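Local coordinates for phosphoribosylaminoimidazole-succinocarboxamide synthase (PDB 4O7S), which catalyses the ATP-dependent joining of L-aspartate to carboxyaminoimidazole ribonucleotide, giving SAICAR in de novo purine biosynthesis, at residues F174-G179 / D190-D195. Residues are numbered along the deposited sequence; the frame is centred on the assembly and turned at random.
Sequences FKLEFG and DEISPD. With TYD (thymidine-5'-diphosphate), chain B.
The CA atoms of Glu177 and Asp190 are the nearest pair across the two segments, 5.7 Å apart, where strand 169-180 runs roughly antiparallel to the loop joining strands 186-188 and 197-201. Residues 175-177 and 190-192 point 149° apart. Strands 169-180 and 186-188 form an antiparallel beta hairpin, and the loop leads on to strand 197-201, on the other end of the same strand; the segments border the bound thymidine nucleotide, consistent with the family's ATP site. Backbone hydrogen bonds join Lys175 with Thr196 and Glu177 with Ala189, bracketing the bulging loop. Between them a water accepts from Glu177 N at 3.0 Å and donates weakly to Glu191 O. Across the contact, Lys175 sets up a salt-bridge network. Its CB touches C1' and N1 of the thymidine diphosphate; CG lies anti to the backbone N (chi1 173°), and bends at the next two torsions lay CD against thymine N3 at 3.6 Å and turn NZ to the carboxylates. NZ meets Asp190 OD1 at 3.0 Å from above the carboxylate plane and also grips Glu177 OE2 at 2.9 Å on the anti side. The two carboxylates stack nearly parallel, their planes 2° apart, with Glu177 OE2 and Asp190 OD1 only 3.9 Å from each other; the shared ammonium probably offsets their repulsion. With an alanine here the ammonium and CD are gone, which would probably leave the stacked acids without their shared counter-charge and the thymine with CB alone of this side chain against it. Leu176 CD2 packs against Ile192 CG1 at 4.1 Å. Farther along the loop, Ser193 OG accepts from Asp195 N in an ST turn and donates to Glu191 OE1 at 2.6 Å, reaching that oxygen from above its carboxylate plane.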
ATOM      1  N   PHE A 174       8.730   9.459  10.371  1.00 13.51           N
ATOM      2  CA  PHE A 174       8.844  10.768   9.704  1.00 13.29           C
ATOM      3  C   PHE A 174       8.504  10.643   8.230  1.00 13.14           C
ATOM      4  O   PHE A 174       8.463   9.543   7.687  1.00 12.47           O
ATOM      5  CB  PHE A 174      10.262  11.343   9.843  1.00 13.59           C
ATOM      6  CG  PHE A 174      11.354  10.449   9.284  1.00 14.06           C
ATOM      7  CD1 PHE A 174      11.880  10.679   8.015  1.00 14.02           C
ATOM      8  CD2 PHE A 174      11.873   9.401  10.038  1.00 14.04           C
ATOM      9  CE1 PHE A 174      12.893   9.883   7.496  1.00 14.47           C
ATOM     10  CE2 PHE A 174      12.893   8.590   9.525  1.00 14.95           C
ATOM     11  CZ  PHE A 174      13.399   8.828   8.243  1.00 14.53           C
ATOM     12  N   LYS A 175       8.296  11.779   7.578  1.00 13.32           N
ATOM     13  CA  LYS A 175       7.972  11.787   6.163  1.00 13.32           C
ATOM     14  C   LYS A 175       9.014  12.613   5.399  1.00 12.82           C
ATOM     15  O   LYS A 175       9.416  13.695   5.835  1.00 12.62           O
ATOM     16  CB  LYS A 175       6.582  12.371   5.929  1.00 14.70           C
ATOM     17  CG  LYS A 175       6.234  12.570   4.452  1.00 17.30           C
ATOM     18  CD  LYS A 175       5.555  13.908   4.215  1.00 20.17           C
ATOM     19  CE  LYS A 175       6.580  14.938   3.834  1.00 22.22           C
ATOM     20  NZ  LYS A 175       6.091  16.330   3.946  1.00 21.28           N
ATOM     21  N   LEU A 176       9.407  12.102   4.245  1.00 11.91           N
ATOM     22  CA  LEU A 176      10.278  12.812   3.332  1.00 11.46           C
ATOM     23  C   LEU A 176       9.631  13.007   1.963  1.00 11.79           C
ATOM     24  O   LEU A 176       8.705  12.259   1.557  1.00 10.64           O
ATOM     25  CB  LEU A 176      11.574  12.021   3.126  1.00 11.52           C
ATOM     26  CG  LEU A 176      12.410  11.684   4.358  1.00 11.12           C
ATOM     27  CD1 LEU A 176      13.550  10.772   3.931  1.00 11.02           C
ATOM     28  CD2 LEU A 176      12.907  12.958   5.026  1.00 11.19           C
ATOM     29  N   GLU A 177      10.155  14.001   1.243  1.00 12.01           N
ATOM     30  CA  GLU A 177       9.821  14.217  -0.151  1.00 12.12           C
ATOM     31  C   GLU A 177      11.117  14.378  -0.923  1.00 12.61           C
ATOM     32  O   GLU A 177      12.161  14.694  -0.329  1.00 12.95           O
ATOM     33  CB  GLU A 177       8.898  15.425  -0.296  1.00 13.07           C
ATOM     34  CG  GLU A 177       7.582  15.247   0.477  1.00 14.05           C
ATOM     35  CD  GLU A 177       6.573  16.359   0.238  1.00 14.89           C
ATOM     36  OE1 GLU A 177       6.682  17.086  -0.766  1.00 15.76           O
ATOM     37  OE2 GLU A 177       5.661  16.516   1.068  1.00 16.15           O
ATOM     38  N   PHE A 178      11.051  14.129  -2.229  1.00 12.27           N
ATOM     39  CA  PHE A 178      12.217  14.001  -3.076  1.00 12.80           C
ATOM     40  C   PHE A 178      11.925  14.608  -4.429  1.00 13.24           C
ATOM     41  O   PHE A 178      10.777  14.686  -4.838  1.00 12.93           O
ATOM     42  CB  PHE A 178      12.538  12.515  -3.314  1.00 13.08           C
ATOM     43  CG  PHE A 178      13.049  11.795  -2.107  1.00 13.06           C
ATOM     44  CD1 PHE A 178      14.412  11.783  -1.815  1.00 12.91           C
ATOM     45  CD2 PHE A 178      12.166  11.139  -1.242  1.00 12.73           C
ATOM     46  CE1 PHE A 178      14.895  11.110  -0.693  1.00 13.03           C
ATOM     47  CE2 PHE A 178      12.648  10.468  -0.125  1.00 12.39           C
ATOM     48  CZ  PHE A 178      14.005  10.455   0.154  1.00 12.22           C
ATOM     49  N   GLY A 179      12.975  15.010  -5.134  1.00 14.17           N
ATOM     50  CA  GLY A 179      12.841  15.422  -6.520  1.00 15.59           C
ATOM     51  C   GLY A 179      14.099  15.078  -7.284  1.00 16.97           C
ATOM     52  O   GLY A 179      15.103  14.667  -6.702  1.00 17.47           O
ATOM     53  N   ASP A 190      11.517  19.225   0.321  1.00 16.26           N
ATOM     54  CA  ASP A 190      10.624  19.694   1.381  1.00 16.48           C
ATOM     55  C   ASP A 190      11.385  20.095   2.666  1.00 17.04           C
ATOM     56  O   ASP A 190      12.360  20.849   2.594  1.00 17.26           O
ATOM     57  CB  ASP A 190       9.539  18.639   1.660  1.00 17.19           C
ATOM     58  CG  ASP A 190       8.296  19.231   2.324  1.00 17.66           C
ATOM     59  OD1 ASP A 190       7.871  18.699   3.351  1.00 18.09           O
ATOM     60  OD2 ASP A 190       7.734  20.213   1.817  1.00 18.03           O
ATOM     61  N   GLU A 191      10.940  19.582   3.821  1.00 16.54           N
ATOM     62  CA  GLU A 191      11.409  20.002   5.132  1.00 16.64           C
ATOM     63  C   GLU A 191      11.612  18.780   6.030  1.00 16.35           C
ATOM     64  O   GLU A 191      11.074  17.698   5.748  1.00 15.90           O
ATOM     65  CB  GLU A 191      10.374  20.939   5.812  1.00 18.15           C
ATOM     66  CG  GLU A 191       9.101  20.226   6.298  1.00 19.32           C
ATOM     67  CD  GLU A 191       8.095  21.122   7.013  1.00 20.91           C
ATOM     68  OE1 GLU A 191       8.371  21.604   8.142  1.00 21.67           O
ATOM     69  OE2 GLU A 191       6.984  21.303   6.469  1.00 20.89           O
ATOM     70  N   ILE A 192      12.359  18.972   7.119  1.00 15.61           N
ATOM     71  CA  ILE A 192      12.451  17.988   8.195  1.00 16.21           C
ATOM     72  C   ILE A 192      12.297  18.742   9.510  1.00 16.39           C
ATOM     73  O   ILE A 192      13.168  19.516   9.903  1.00 15.73           O
ATOM     74  CB  ILE A 192      13.790  17.202   8.204  1.00 16.70           C
ATOM     75  CG1 ILE A 192      14.033  16.481   6.870  1.00 16.64           C
ATOM     76  CG2 ILE A 192      13.782  16.172   9.331  1.00 17.62           C
ATOM     77  CD1 ILE A 192      15.396  15.828   6.777  1.00 16.68           C
ATOM     78  N   SER A 193      11.174  18.513  10.187  1.00 16.38           N
ATOM     79  CA  SER A 193      10.833  19.312  11.340  1.00 16.41           C
ATOM     80  C   SER A 193       9.845  18.547  12.229  1.00 15.84           C
ATOM     81  O   SER A 193       9.386  17.468  11.841  1.00 15.85           O
ATOM     82  CB  SER A 193      10.216  20.629  10.868  1.00 16.72           C
ATOM     83  OG  SER A 193       8.903  20.400  10.392  1.00 17.66           O
ATOM     84  N   PRO A 194       9.506  19.105  13.421  1.00 15.30           N
ATOM     85  CA  PRO A 194       8.496  18.484  14.279  1.00 15.21           C
ATOM     86  C   PRO A 194       7.106  18.420  13.621  1.00 15.29           C
ATOM     87  O   PRO A 194       6.231  17.723  14.140  1.00 14.94           O
ATOM     88  CB  PRO A 194       8.469  19.399  15.519  1.00 15.72           C
ATOM     89  CG  PRO A 194       9.767  20.159  15.479  1.00 15.55           C
ATOM     90  CD  PRO A 194      10.014  20.359  14.005  1.00 14.94           C
ATOM     91  N   ASP A 195       6.902  19.147  12.509  1.00 15.63           N
ATOM     92  CA  ASP A 195       5.698  18.978  11.667  1.00 16.58           C
ATOM     93  C   ASP A 195       5.695  17.654  10.908  1.00 15.68           C
ATOM     94  O   ASP A 195       4.642  17.092  10.668  1.00 15.26           O
ATOM     95  CB  ASP A 195       5.544  20.100  10.611  1.00 17.56           C
ATOM     96  CG  ASP A 195       4.853  21.352  11.151  1.00 19.21           C
ATOM     97  OD1 ASP A 195       4.385  22.168  10.339  1.00 20.24           O
ATOM     98  OD2 ASP A 195       4.785  21.547  12.373  1.00 20.50           O
TER
HETATM   99  PA  TYD B 301       0.898   8.925   9.605  0.55 20.93           P
HETATM  100  O1A TYD B 301       0.788   8.250  10.951  0.55 20.10           O
HETATM  101  O2A TYD B 301       0.927   8.059   8.362  0.55 20.50           O
HETATM  102  O3A TYD B 301      -0.280  10.002   9.395  0.55 20.57           O
HETATM  103  PB  TYD B 301      -0.930  11.001  10.479  0.55 20.74           P
HETATM  104  O1B TYD B 301      -1.079  10.230  11.763  0.55 19.94           O
HETATM  105  O2B TYD B 301       0.063  12.132  10.619  0.55 21.41           O
HETATM  106  O3B TYD B 301      -2.209  11.380   9.781  0.55 20.07           O
HETATM  107  O5' TYD B 301       2.208   9.852   9.602  0.55 21.76           O
HETATM  108  C5' TYD B 301       3.495   9.274   9.825  0.55 23.36           C
HETATM  109  C4' TYD B 301       4.579  10.355   9.883  0.55 25.05           C
HETATM  110  O4' TYD B 301       4.704  10.978   8.607  0.55 26.09           O
HETATM  111  C3' TYD B 301       4.311  11.476  10.885  0.55 25.04           C
HETATM  112  O3' TYD B 301       5.556  11.817  11.487  0.55 24.29           O
HETATM  113  C2' TYD B 301       3.856  12.667  10.075  0.55 26.38           C
HETATM  114  C1' TYD B 301       4.424  12.385   8.693  0.55 27.91           C
HETATM  115  N1  TYD B 301       3.517  12.774   7.604  0.55 30.41           N
HETATM  116  C2  TYD B 301       3.453  14.128   7.160  0.55 30.48           C
HETATM  117  O2  TYD B 301       4.157  15.004   7.708  0.55 28.51           O
HETATM  118  N3  TYD B 301       2.632  14.480   6.151  0.55 31.77           N
HETATM  119  C4  TYD B 301       1.867  13.561   5.530  0.55 33.89           C
HETATM  120  O4  TYD B 301       1.117  13.897   4.593  0.55 35.29           O
HETATM  121  C5  TYD B 301       1.927  12.136   5.963  0.55 33.88           C
HETATM  122  C5M TYD B 301       1.108  11.055   5.303  0.55 35.57           C
HETATM  123  C6  TYD B 301       2.782  11.817   7.008  0.55 32.26           C
HETATM  124  O   HOH W   1      11.728  15.735   3.164  1.00 12.34           O